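Local structure of 4-hydroxythreonine-4-phosphate dehydrogenase (Legionella pneumophila subsp. pneumophila, 6XMY) at residues A[203-208]-A[240-245]; A[30-35]-A[70-75]; A[18-23]-A[84-89]. The protein probably catalyses the NAD(P)-dependent oxidation of 4-(phosphooxy)-L-threonine in pyridoxine 5'-phosphate biosynthesis, using a bound divalent metal ion. One frame throughout, in Å; residues are numbered along the deposited sequence.

Interactions 2 and 3 lie on one flank of the chain and interaction 1 on the other: interaction 1 is about 41 Å, centre to centre, from either, whereas interactions 2 and 3 are about 22 Å apart, with nearest atoms about 7 Å away. Along the sequence, segments 18-23 and 84-89 enclose interaction 2, and interaction 1 follows. Helix 23-29 runs from segment 18-23 to segment 30-35, and strand 74-79 leads from segment 70-75 toward segment 84-89, so interaction 2 lies at the helix's C-terminal end and the strand's start, and interaction 3 beyond their other ends. Segment 18-23 also holds Ile22, which touches NAD; interaction 1 joins strands 204-208 and 241-246, away from the annotated sites.

Interaction 1 (A[203-208]-A[240-245]); sequences PKINVA and IDVLGP
Ile205 and Val242 lie in register on adjacent parallel strands, 204-208 and 241-245, whose axes approach to 4.6 Å with 19° between their directions. The backbone ladder alternates in the parallel manner: Ile205 N donates to Asp241 O (2.9 Å), Ile205 O accepts from Leu243 N, and Val207 N donates to Leu243 O (2.8 Å). The CA-H groups of Val242 and Asn206 add contacts to the Ile205 and Leu243 carbonyls.

On the face carrying Ile205 and Val242, the CG1 methyl of Val242 lies 4.1 Å from Ile205 CB. The same methyl meets Val207 CG2, the two valines crossing obliquely, and thus bridges two neighbours on the adjoining strand. Helix 223-237 reaches this apolar layer through Lys236, which touches Val242, and helix 180-197 through Ile187, which touches Val207.

The other face is more polar. Asn206 and Leu243 run side by side, with Asn206 OD1 3.7 Å from Leu243 CB and close to CD2, while ND2 makes a weak hydrogen bond to Asn258 O. Lys204 and Asp241, both exposed, also lie alongside one another. Asp241 CG is anti to its backbone N (chi1 -165°), and OD2 lies 3.6 Å from Lys204 CG. In the lysine conformer described, Lys204 NZ stays 4.5 Å from Asp241 OD2, too far for a salt bridge; a water that donates to OD2 makes only a weak link to NZ. A second water joins Pro203 O to Asp241 N.

At the far end, Gly244 has backbone angles at which a side chain would clash with the preceding carbonyl, and it precedes a cis peptide bond to Pro245, whose CA-H meets Val207 O. With helix 223-237 connecting the strands, this is the pairing of a beta-alpha-beta unit, strand 241-246 being one of the two outermost strands within the chain.

Interaction 2 (A[30-35]-A[70-75]); sequences LAETDL and KKAGYL
Lys70 reaches from its own segment into the bend formed by residues 30-35, where its ammonium group makes four hydrogen bonds to backbone carbonyls. Two cross the contact, from Lys70 NZ to Ala31 O (2.9 Å) and from Lys70 NZ to Thr33 O (2.8 Å); the other two go back to Lys71 O and Tyr74 O. Lys70 CG, anti to the backbone N (chi1 168°), passes 3.2 Å from Leu35 O; bends at chi2 and chi4 (59°) then bring NZ in among the carbonyls.

A backbone bond reinforces this grip. Gly73 N donates to Ala31 O at 2.8 Å, approaching the carbonyl plane from the face opposite Lys70 NZ, and Gly73 occupies the type II turn from Lys71 to Tyr74.

The Thr33 hydroxyl shapes the bend from within: OG1 accepts from Leu35 N, which makes an ST turn, and donates to Leu30 O. A water links Asp34 O to Lys70 N.

Apolar contact comes from Leu75, which meets Leu30 and Ala31: its CD1 rests 4.0 Å from Ala31 CA, and the CB atoms of Ala31 and Leu75 are 4.2 Å apart. Leu75 also touches Ile39 of strand 37-41.

Four carbonyl oxygens around a buried amine, which has three hydrogens when charged, would favour the protonated form and suggest that at least one hydrogen is shared between two oxygens.

Interaction 3 (A[18-23]-A[84-89]); sequences EPAGIG and APVISG. With EDO (1,2-ethanediol), chain F; EDO (1,2-ethanediol), chain E.
Val86 presses its two methyl groups against the turn formed by Pro19 and Ala20. Its CB points toward that turn and lies 3.7 Å from O1 of the chain F ethanediol. With CG1 anti to the backbone N (chi1 178°), the branches divide the work. CG1 meets Pro19 O at 3.6 Å and reaches across to Ala20 CB at 4.3 Å, while also lying near O1 of the chain E ethanediol. CG2 touches Pro19 CB at 3.7 Å and has the chain F ethanediol close by; the proline and valine side chains cross at about a right angle. Leu45 of helix 43-52 packs on both residues.

Beyond the valine, the backbone takes over. Gly89 N donates to Ala20 O at 2.8 Å, lying in the carbonyl plane on a lone pair, with an N-H...O angle of 152°. Ala20 CB faces Ile87 O nearby, and the positive phi of Gly89 suits glycine.

The turn that receives these groups, type I from Glu18 to Gly21, is braced internally: Ala20 N donates to Glu18 OE1 (3.0 Å), and Gly21 N to Glu18 O. Arg49 extends the bracing by bonding to Pro19 O through NH2 and to Gly21 O through NH1.

Of the two ethanediols, probably from the crystallisation liquor, the chain F molecule accepts from Val86 N at O1 and donates from O2 to Val86 O at 2.9 Å. O1 of the chain E molecule donates to Ser88 OG, which also bonds to Glu52 OE1, and only weakly to Val86 O.

The chemistry thus pairs a small apolar patch with a single direct hydrogen bond. Residues 86-89 thereby pack against a turn whose next residue, Ile22, touches NAD, and Ala20 O has its donor in Gly89 N.

Interaction 1 (A[203-208]-A[240-245])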
ATOM      1  N   PRO A 203      -8.615 -13.122  15.418  1.00 19.50           N
ATOM      2  CA  PRO A 203      -9.129 -11.871  14.846  1.00 17.52           C
ATOM      3  C   PRO A 203     -10.644 -11.841  14.726  1.00 16.99           C
ATOM      4  O   PRO A 203     -11.283 -12.826  14.350  1.00 21.10           O
ATOM      5  CB  PRO A 203      -8.470 -11.827  13.461  1.00 19.48           C
ATOM      6  CG  PRO A 203      -7.265 -12.694  13.587  1.00 20.74           C
ATOM      7  CD  PRO A 203      -7.652 -13.786  14.523  1.00 21.10           C
ATOM      8  N   LYS A 204     -11.219 -10.692  15.068  0.52 14.86           N
ATOM      9  CA  LYS A 204     -12.624 -10.407  14.811  0.52 14.54           C
ATOM     10  C   LYS A 204     -12.703  -9.461  13.624  0.52 13.14           C
ATOM     11  O   LYS A 204     -12.042  -8.416  13.608  0.52 14.25           O
ATOM     12  CB  LYS A 204     -13.290  -9.774  16.032  0.52 16.13           C
ATOM     13  CG  LYS A 204     -13.303 -10.685  17.239  0.52 18.29           C
ATOM     14  CD  LYS A 204     -14.091 -10.101  18.399  0.52 19.54           C
ATOM     15  CE  LYS A 204     -14.075 -11.054  19.587  0.52 22.03           C
ATOM     16  NZ  LYS A 204     -12.680 -11.431  19.966  0.52 23.86           N
ATOM     17  N   ILE A 205     -13.491  -9.836  12.622  1.00 11.49           N
ATOM     18  CA  ILE A 205     -13.534  -9.123  11.348  1.00 11.34           C
ATOM     19  C   ILE A 205     -14.975  -8.713  11.055  1.00  9.46           C
ATOM     20  O   ILE A 205     -15.861  -9.568  10.969  1.00 12.19           O
ATOM     21  CB  ILE A 205     -12.944  -9.985  10.218  1.00 11.76           C
ATOM     22  CG1 ILE A 205     -11.464 -10.304  10.504  1.00 12.09           C
ATOM     23  CG2 ILE A 205     -13.122  -9.308   8.875  1.00 12.13           C
ATOM     24  CD1 ILE A 205     -10.891 -11.372   9.593  1.00 13.48           C
ATOM     25  N   ASN A 206     -15.206  -7.409  10.881  1.00 10.47           N
ATOM     26  CA  ASN A 206     -16.540  -6.886  10.588  1.00 10.56           C
ATOM     27  C   ASN A 206     -16.630  -6.565   9.101  1.00  9.49           C
ATOM     28  O   ASN A 206     -15.744  -5.899   8.559  1.00 11.16           O
ATOM     29  CB  ASN A 206     -16.816  -5.628  11.416  1.00 11.71           C
ATOM     30  CG  ASN A 206     -17.096  -5.941  12.871  1.00 13.53           C
ATOM     31  OD1 ASN A 206     -16.950  -7.082  13.302  1.00 15.46           O
ATOM     32  ND2 ASN A 206     -17.485  -4.934  13.636  1.00 15.76           N
ATOM     33  N   VAL A 207     -17.682  -7.055   8.442  1.00  9.61           N
ATOM     34  CA  VAL A 207     -17.771  -7.072   6.982  1.00  9.38           C
ATOM     35  C   VAL A 207     -18.964  -6.244   6.519  1.00  8.31           C
ATOM     36  O   VAL A 207     -20.103  -6.498   6.931  1.00  9.58           O
ATOM     37  CB  VAL A 207     -17.872  -8.512   6.445  1.00  9.73           C
ATOM     38  CG1 VAL A 207     -17.864  -8.508   4.926  1.00  9.34           C
ATOM     39  CG2 VAL A 207     -16.747  -9.375   6.999  1.00 10.57           C
ATOM     40  N   ALA A 208     -18.711  -5.298   5.620  1.00  8.72           N
ATOM     41  CA  ALA A 208     -19.783  -4.483   5.058  1.00  7.48           C
ATOM     42  C   ALA A 208     -20.595  -5.280   4.044  1.00  8.50           C
ATOM     43  O   ALA A 208     -20.089  -6.184   3.372  1.00 10.64           O
ATOM     44  CB  ALA A 208     -19.199  -3.261   4.340  1.00  8.97           C
ATOM     45  N   ILE A 240     -13.346 -18.632  11.246  1.00 14.30           N
ATOM     46  CA  ILE A 240     -12.934 -17.243  11.093  1.00 11.78           C
ATOM     47  C   ILE A 240     -14.077 -16.362  11.580  1.00 12.29           C
ATOM     48  O   ILE A 240     -15.207 -16.464  11.088  1.00 14.16           O
ATOM     49  CB  ILE A 240     -12.533 -16.950   9.642  1.00 12.68           C
ATOM     50  CG1 ILE A 240     -11.289 -17.775   9.270  1.00 13.90           C
ATOM     51  CG2 ILE A 240     -12.253 -15.467   9.457  1.00 14.24           C
ATOM     52  CD1 ILE A 240     -10.946 -17.749   7.790  1.00 16.22           C
ATOM     53  N   ASP A 241     -13.790 -15.523  12.576  1.00 12.38           N
ATOM     54  CA  ASP A 241     -14.817 -14.826  13.357  1.00 10.77           C
ATOM     55  C   ASP A 241     -15.244 -13.549  12.634  1.00 11.61           C
ATOM     56  O   ASP A 241     -14.816 -12.440  12.956  1.00 13.18           O
ATOM     57  CB  ASP A 241     -14.273 -14.544  14.753  1.00 11.63           C
ATOM     58  CG  ASP A 241     -15.344 -14.149  15.744  1.00 14.81           C
ATOM     59  OD1 ASP A 241     -16.537 -14.105  15.383  1.00 15.65           O
ATOM     60  OD2 ASP A 241     -14.974 -13.887  16.907  1.00 19.85           O
ATOM     61  N   VAL A 242     -16.132 -13.716  11.645  1.00 12.23           N
ATOM     62  CA  VAL A 242     -16.688 -12.608  10.872  1.00 11.70           C
ATOM     63  C   VAL A 242     -18.063 -12.229  11.406  1.00 12.18           C
ATOM     64  O   VAL A 242     -18.835 -13.065  11.887  1.00 15.36           O
ATOM     65  CB  VAL A 242     -16.775 -12.924   9.361  1.00 11.35           C
ATOM     66  CG1 VAL A 242     -15.384 -12.886   8.709  1.00 13.01           C
ATOM     67  CG2 VAL A 242     -17.473 -14.267   9.131  1.00 12.79           C
ATOM     68  N   LEU A 243     -18.384 -10.946  11.278  1.00 11.54           N
ATOM     69  CA  LEU A 243     -19.703 -10.411  11.575  1.00 11.29           C
ATOM     70  C   LEU A 243     -20.141  -9.584  10.379  1.00 10.62           C
ATOM     71  O   LEU A 243     -19.403  -8.704   9.930  1.00 13.14           O
ATOM     72  CB  LEU A 243     -19.649  -9.510  12.815  1.00 14.12           C
ATOM     73  CG  LEU A 243     -20.895  -8.657  13.049  1.00 18.64           C
ATOM     74  CD1 LEU A 243     -22.086  -9.523  13.425  1.00 21.95           C
ATOM     75  CD2 LEU A 243     -20.647  -7.580  14.096  1.00 20.61           C
ATOM     76  N   GLY A 244     -21.343  -9.842   9.881  1.00 10.17           N
ATOM     77  CA  GLY A 244     -21.853  -9.077   8.768  1.00 11.69           C
ATOM     78  C   GLY A 244     -22.929  -9.842   8.031  1.00 11.07           C
ATOM     79  O   GLY A 244     -23.295 -10.953   8.412  1.00 13.86           O
ATOM     80  N   PRO A 245     -23.454  -9.269   6.940  1.00 11.28           N
ATOM     81  CA  PRO A 245     -23.046  -7.971   6.386  1.00 11.50           C
ATOM     82  C   PRO A 245     -23.609  -6.790   7.177  1.00 11.25           C
ATOM     83  O   PRO A 245     -24.763  -6.818   7.606  1.00 12.89           O
ATOM     84  CB  PRO A 245     -23.658  -7.991   4.985  1.00 12.70           C
ATOM     85  CG  PRO A 245     -24.883  -8.854   5.147  1.00 12.01           C
ATOM     86  CD  PRO A 245     -24.451  -9.947   6.094  1.00 11.42           C
TER
HETATM   87  O   HOH W   1     -11.059 -15.381  13.538  1.00 17.51           O
HETATM   88  O   HOH W   2     -12.579 -14.093  17.784  1.00 27.25           O

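Interaction 2 (A[30-35]-A[70-75])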
ATOM      1  N   LEU A  30      13.504  11.011   4.197  1.00 12.76           N
ATOM      2  CA  LEU A  30      14.104   9.938   4.977  1.00 13.20           C
ATOM      3  C   LEU A  30      15.574  10.189   5.275  1.00 12.44           C
ATOM      4  O   LEU A  30      16.144   9.490   6.122  1.00 12.43           O
ATOM      5  CB  LEU A  30      13.925   8.608   4.238  1.00 12.24           C
ATOM      6  CG  LEU A  30      12.457   8.242   3.979  1.00 12.26           C
ATOM      7  CD1 LEU A  30      12.317   6.998   3.113  1.00 12.24           C
ATOM      8  CD2 LEU A  30      11.679   8.074   5.290  1.00 15.02           C
ATOM      9  N   ALA A  31      16.200  11.162   4.603  1.00 13.22           N
ATOM     10  CA  ALA A  31      17.632  11.384   4.780  1.00 12.81           C
ATOM     11  C   ALA A  31      17.962  11.787   6.205  1.00 12.84           C
ATOM     12  O   ALA A  31      19.051  11.482   6.704  1.00 15.07           O
ATOM     13  CB  ALA A  31      18.137  12.447   3.804  1.00 15.48           C
ATOM     14  N   GLU A  32      17.036  12.450   6.884  1.00 14.63           N
ATOM     15  CA  GLU A  32      17.313  12.930   8.225  1.00 19.24           C
ATOM     16  C   GLU A  32      17.042  11.899   9.310  1.00 21.73           C
ATOM     17  O   GLU A  32      17.346  12.158  10.482  1.00 25.58           O
ATOM     18  CB  GLU A  32      16.546  14.230   8.475  1.00 26.03           C
ATOM     19  CG  GLU A  32      17.093  15.354   7.623  1.00 33.27           C
ATOM     20  CD  GLU A  32      18.583  15.554   7.853  1.00 39.08           C
ATOM     21  OE1 GLU A  32      19.064  15.290   8.977  1.00 41.25           O
ATOM     22  OE2 GLU A  32      19.282  15.963   6.907  1.00 44.19           O
ATOM     23  N   THR A  33      16.508  10.740   8.950  1.00 16.49           N
ATOM     24  CA  THR A  33      16.223   9.679   9.897  1.00 15.40           C
ATOM     25  C   THR A  33      17.393   8.704   9.963  1.00 15.09           C
ATOM     26  O   THR A  33      18.354   8.786   9.196  1.00 16.95           O
ATOM     27  CB  THR A  33      14.968   8.916   9.476  1.00 16.58           C
ATOM     28  OG1 THR A  33      15.277   8.064   8.360  1.00 14.65           O
ATOM     29  CG2 THR A  33      13.855   9.881   9.081  1.00 17.72           C
ATOM     30  N   ASP A  34      17.294   7.757  10.896  1.00 16.37           N
ATOM     31  CA  ASP A  34      18.174   6.596  10.937  1.00 18.25           C
ATOM     32  C   ASP A  34      17.447   5.329  10.503  1.00 17.45           C
ATOM     33  O   ASP A  34      17.844   4.222  10.881  1.00 17.93           O
ATOM     34  CB  ASP A  34      18.823   6.437  12.315  1.00 21.45           C
ATOM     35  CG  ASP A  34      17.821   6.116  13.396  1.00 30.59           C
ATOM     36  OD1 ASP A  34      18.244   5.688  14.494  1.00 36.16           O
ATOM     37  OD2 ASP A  34      16.609   6.268  13.146  1.00 31.83           O
ATOM     38  N   LEU A  35      16.383   5.473   9.725  1.00 14.61           N
ATOM     39  CA  LEU A  35      15.662   4.316   9.227  1.00 13.44           C
ATOM     40  C   LEU A  35      16.498   3.652   8.139  1.00 13.87           C
ATOM     41  O   LEU A  35      17.059   4.344   7.282  1.00 16.45           O
ATOM     42  CB  LEU A  35      14.296   4.736   8.684  1.00 14.25           C
ATOM     43  CG  LEU A  35      13.303   5.246   9.736  1.00 16.04           C
ATOM     44  CD1 LEU A  35      12.155   5.997   9.081  1.00 17.01           C
ATOM     45  CD2 LEU A  35      12.766   4.106  10.582  1.00 18.47           C
ATOM     46  N   LYS A  70      21.962   3.097   9.061  1.00 15.24           N
ATOM     47  CA  LYS A  70      21.702   4.393   8.449  1.00 18.94           C
ATOM     48  C   LYS A  70      22.175   5.514   9.363  1.00 19.59           C
ATOM     49  O   LYS A  70      21.950   5.481  10.575  1.00 21.47           O
ATOM     50  CB  LYS A  70      20.198   4.541   8.220  1.00 21.15           C
ATOM     51  CG  LYS A  70      19.724   5.937   7.847  1.00 22.29           C
ATOM     52  CD  LYS A  70      19.846   6.193   6.368  1.00 20.07           C
ATOM     53  CE  LYS A  70      19.080   7.435   5.945  1.00 13.75           C
ATOM     54  NZ  LYS A  70      19.566   8.646   6.662  1.00 14.46           N
ATOM     55  N   LYS A  71      22.823   6.516   8.771  1.00 19.10           N
ATOM     56  CA  LYS A  71      23.242   7.711   9.490  1.00 18.93           C
ATOM     57  C   LYS A  71      22.468   8.917   8.976  1.00 17.72           C
ATOM     58  O   LYS A  71      22.239   9.051   7.768  1.00 15.76           O
ATOM     59  CB  LYS A  71      24.743   7.957   9.321  1.00 17.56           C
ATOM     60  CG  LYS A  71      25.612   6.794   9.788  1.00 24.05           C
ATOM     61  CD  LYS A  71      25.469   6.553  11.287  1.00 28.61           C
ATOM     62  CE  LYS A  71      26.276   7.570  12.098  1.00 32.21           C
ATOM     63  NZ  LYS A  71      26.411   7.180  13.533  1.00 34.45           N
ATOM     64  N   ALA A  72      22.069   9.789   9.901  1.00 18.31           N
ATOM     65  CA  ALA A  72      21.339  10.998   9.539  1.00 17.21           C
ATOM     66  C   ALA A  72      22.183  11.874   8.619  1.00 17.62           C
ATOM     67  O   ALA A  72      23.405  11.971   8.771  1.00 19.40           O
ATOM     68  CB  ALA A  72      20.968  11.774  10.804  1.00 19.56           C
ATOM     69  N   GLY A  73      21.524  12.503   7.641  1.00 15.38           N
ATOM     70  CA  GLY A  73      22.189  13.375   6.696  1.00 16.71           C
ATOM     71  C   GLY A  73      22.684  12.691   5.442  1.00 15.87           C
ATOM     72  O   GLY A  73      23.114  13.382   4.503  1.00 18.00           O
ATOM     73  N   TYR A  74      22.636  11.365   5.391  1.00 14.95           N
ATOM     74  CA  TYR A  74      23.006  10.606   4.211  1.00 15.16           C
ATOM     75  C   TYR A  74      21.778   9.918   3.642  1.00 14.88           C
ATOM     76  O   TYR A  74      20.815   9.618   4.360  1.00 16.84           O
ATOM     77  CB  TYR A  74      24.072   9.558   4.542  1.00 15.55           C
ATOM     78  CG  TYR A  74      25.383  10.186   4.930  1.00 14.89           C
ATOM     79  CD1 TYR A  74      25.596  10.657   6.223  1.00 16.20           C
ATOM     80  CD2 TYR A  74      26.406  10.330   4.001  1.00 15.12           C
ATOM     81  CE1 TYR A  74      26.794  11.239   6.579  1.00 14.48           C
ATOM     82  CE2 TYR A  74      27.605  10.915   4.353  1.00 15.12           C
ATOM     83  CZ  TYR A  74      27.792  11.362   5.635  1.00 16.57           C
ATOM     84  OH  TYR A  74      28.987  11.938   5.976  1.00 18.52           O
ATOM     85  N   LEU A  75      21.799   9.703   2.337  1.00 12.13           N
ATOM     86  CA  LEU A  75      20.758   8.928   1.688  1.00 11.49           C
ATOM     87  C   LEU A  75      21.436   7.998   0.699  1.00  8.99           C
ATOM     88  O   LEU A  75      22.210   8.450  -0.155  1.00 11.35           O
ATOM     89  CB  LEU A  75      19.764   9.843   0.973  1.00 11.62           C
ATOM     90  CG  LEU A  75      18.456   9.148   0.601  1.00 12.65           C
ATOM     91  CD1 LEU A  75      17.699   8.668   1.829  1.00 13.13           C
ATOM     92  CD2 LEU A  75      17.628  10.134  -0.186  1.00 14.05           C
TER
HETATM   93  O   HOH W   3      20.027   2.329  11.102  1.00 25.80           O

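Interaction 3 (A[18-23]-A[84-89])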
ATOM      1  N   GLU A  18       6.499   7.867  -8.959  1.00  8.32           N
ATOM      2  CA  GLU A  18       6.374   8.790 -10.081  1.00  9.02           C
ATOM      3  C   GLU A  18       7.335   9.966  -9.900  1.00  7.84           C
ATOM      4  O   GLU A  18       7.244  10.677  -8.893  1.00  9.35           O
ATOM      5  CB  GLU A  18       4.926   9.273 -10.180  1.00  9.31           C
ATOM      6  CG  GLU A  18       4.733  10.506 -11.047  1.00 10.04           C
ATOM      7  CD  GLU A  18       5.295  10.359 -12.441  1.00 10.46           C
ATOM      8  OE1 GLU A  18       5.983  11.296 -12.892  1.00 10.11           O
ATOM      9  OE2 GLU A  18       5.059   9.319 -13.088  1.00 10.45           O
ATOM     10  N   PRO A  19       8.292  10.167 -10.808  1.00  8.37           N
ATOM     11  CA  PRO A  19       9.366  11.125 -10.521  1.00  9.72           C
ATOM     12  C   PRO A  19       8.909  12.568 -10.497  1.00  9.63           C
ATOM     13  O   PRO A  19       9.536  13.384  -9.806  1.00 10.64           O
ATOM     14  CB  PRO A  19      10.376  10.877 -11.649  1.00 10.17           C
ATOM     15  CG  PRO A  19       9.575  10.246 -12.745  1.00  9.21           C
ATOM     16  CD  PRO A  19       8.527   9.428 -12.059  1.00  8.38           C
ATOM     17  N   ALA A  20       7.831  12.910 -11.220  1.00  8.95           N
ATOM     18  CA  ALA A  20       7.335  14.282 -11.248  1.00 11.26           C
ATOM     19  C   ALA A  20       6.485  14.619 -10.030  1.00 10.44           C
ATOM     20  O   ALA A  20       6.157  15.796  -9.833  1.00 10.59           O
ATOM     21  CB  ALA A  20       6.514  14.521 -12.520  1.00 11.23           C
ATOM     22  N   GLY A  21       6.111  13.622  -9.235  1.00 10.32           N
ATOM     23  CA  GLY A  21       5.294  13.810  -8.060  1.00  9.54           C
ATOM     24  C   GLY A  21       6.115  13.909  -6.791  1.00  9.07           C
ATOM     25  O   GLY A  21       7.335  14.111  -6.816  1.00 10.63           O
ATOM     26  N   ILE A  22       5.436  13.740  -5.651  1.00  9.53           N
ATOM     27  CA  ILE A  22       6.087  13.948  -4.360  1.00  9.75           C
ATOM     28  C   ILE A  22       6.877  12.740  -3.874  1.00  9.54           C
ATOM     29  O   ILE A  22       7.525  12.829  -2.822  1.00 10.35           O
ATOM     30  CB  ILE A  22       5.113  14.404  -3.250  1.00 10.39           C
ATOM     31  CG1 ILE A  22       3.972  13.392  -3.059  1.00 11.94           C
ATOM     32  CG2 ILE A  22       4.625  15.826  -3.523  1.00 12.90           C
ATOM     33  CD1 ILE A  22       3.142  13.656  -1.806  1.00 13.78           C
ATOM     34  N   GLY A  23       6.838  11.615  -4.586  1.00  9.33           N
ATOM     35  CA  GLY A  23       7.584  10.436  -4.190  1.00 10.43           C
ATOM     36  C   GLY A  23       9.051  10.722  -3.905  1.00  8.87           C
ATOM     37  O   GLY A  23       9.571  10.372  -2.837  1.00  9.07           O
ATOM     38  N   ALA A  84      14.001  10.582 -19.496  1.00 13.80           N
ATOM     39  CA  ALA A  84      14.110  12.005 -19.769  1.00 15.02           C
ATOM     40  C   ALA A  84      14.227  12.754 -18.452  1.00 13.17           C
ATOM     41  O   ALA A  84      13.642  12.342 -17.442  1.00 14.57           O
ATOM     42  CB  ALA A  84      12.895  12.534 -20.546  1.00 18.11           C
ATOM     43  N   PRO A  85      14.976  13.855 -18.433  1.00 13.64           N
ATOM     44  CA  PRO A  85      15.054  14.675 -17.222  1.00 13.70           C
ATOM     45  C   PRO A  85      13.672  15.121 -16.783  1.00 11.82           C
ATOM     46  O   PRO A  85      12.780  15.367 -17.601  1.00 13.41           O
ATOM     47  CB  PRO A  85      15.915  15.867 -17.658  1.00 17.62           C
ATOM     48  CG  PRO A  85      16.771  15.308 -18.729  1.00 18.07           C
ATOM     49  CD  PRO A  85      15.910  14.319 -19.471  1.00 16.07           C
ATOM     50  N   VAL A  86      13.520  15.235 -15.474  1.00 12.22           N
ATOM     51  CA  VAL A  86      12.227  15.406 -14.825  1.00 10.66           C
ATOM     52  C   VAL A  86      12.005  16.881 -14.531  1.00 13.48           C
ATOM     53  O   VAL A  86      12.920  17.592 -14.098  1.00 15.90           O
ATOM     54  CB  VAL A  86      12.175  14.567 -13.532  1.00 10.20           C
ATOM     55  CG1 VAL A  86      10.836  14.772 -12.822  1.00 12.04           C
ATOM     56  CG2 VAL A  86      12.416  13.081 -13.829  1.00 13.84           C
ATOM     57  N   ILE A  87      10.774  17.338 -14.742  1.00 12.32           N
ATOM     58  CA  ILE A  87      10.336  18.668 -14.341  1.00 12.24           C
ATOM     59  C   ILE A  87       9.269  18.468 -13.276  1.00 11.92           C
ATOM     60  O   ILE A  87       8.290  17.750 -13.507  1.00 12.12           O
ATOM     61  CB  ILE A  87       9.792  19.451 -15.547  1.00 12.21           C
ATOM     62  CG1 ILE A  87      10.913  19.669 -16.571  1.00 13.88           C
ATOM     63  CG2 ILE A  87       9.183  20.781 -15.105  1.00 15.49           C
ATOM     64  CD1 ILE A  87      10.403  20.083 -17.933  1.00 15.02           C
ATOM     65  N   SER A  88       9.471  19.069 -12.102  1.00 12.66           N
ATOM     66  CA  SER A  88       8.543  18.878 -10.991  0.74 10.97           C
ATOM     67  C   SER A  88       7.115  19.201 -11.399  1.00 11.17           C
ATOM     68  O   SER A  88       6.845  20.259 -11.978  1.00 13.80           O
ATOM     69  CB  SER A  88       8.946  19.767  -9.818  0.74 15.11           C
ATOM     70  OG  SER A  88      10.260  19.459  -9.417  0.74 14.67           O
ATOM     71  N   GLY A  89       6.199  18.288 -11.082  1.00 11.71           N
ATOM     72  CA  GLY A  89       4.788  18.484 -11.356  1.00 12.22           C
ATOM     73  C   GLY A  89       4.354  18.184 -12.772  1.00 13.23           C
ATOM     74  O   GLY A  89       3.149  18.230 -13.053  1.00 16.07           O
TER
HETATM   75  C1  EDO F 405      16.900  15.172 -13.397  1.00 24.97           C
HETATM   76  O1  EDO F 405      15.816  14.343 -13.835  1.00 18.75           O
HETATM   77  C2  EDO F 405      16.381  16.541 -12.965  1.00 30.98           C
HETATM   78  O2  EDO F 405      15.820  17.254 -14.079  1.00 34.70           O
HETATM   79  C1  EDO E 404      13.764  17.706 -10.525  1.00 25.67           C
HETATM   80  O1  EDO E 404      12.386  17.431 -10.782  1.00 25.77           O
HETATM   81  C2  EDO E 404      13.869  19.086  -9.900  1.00 24.77           C
HETATM   82  O2  EDO E 404      13.193  19.044  -8.642  1.00 23.44           O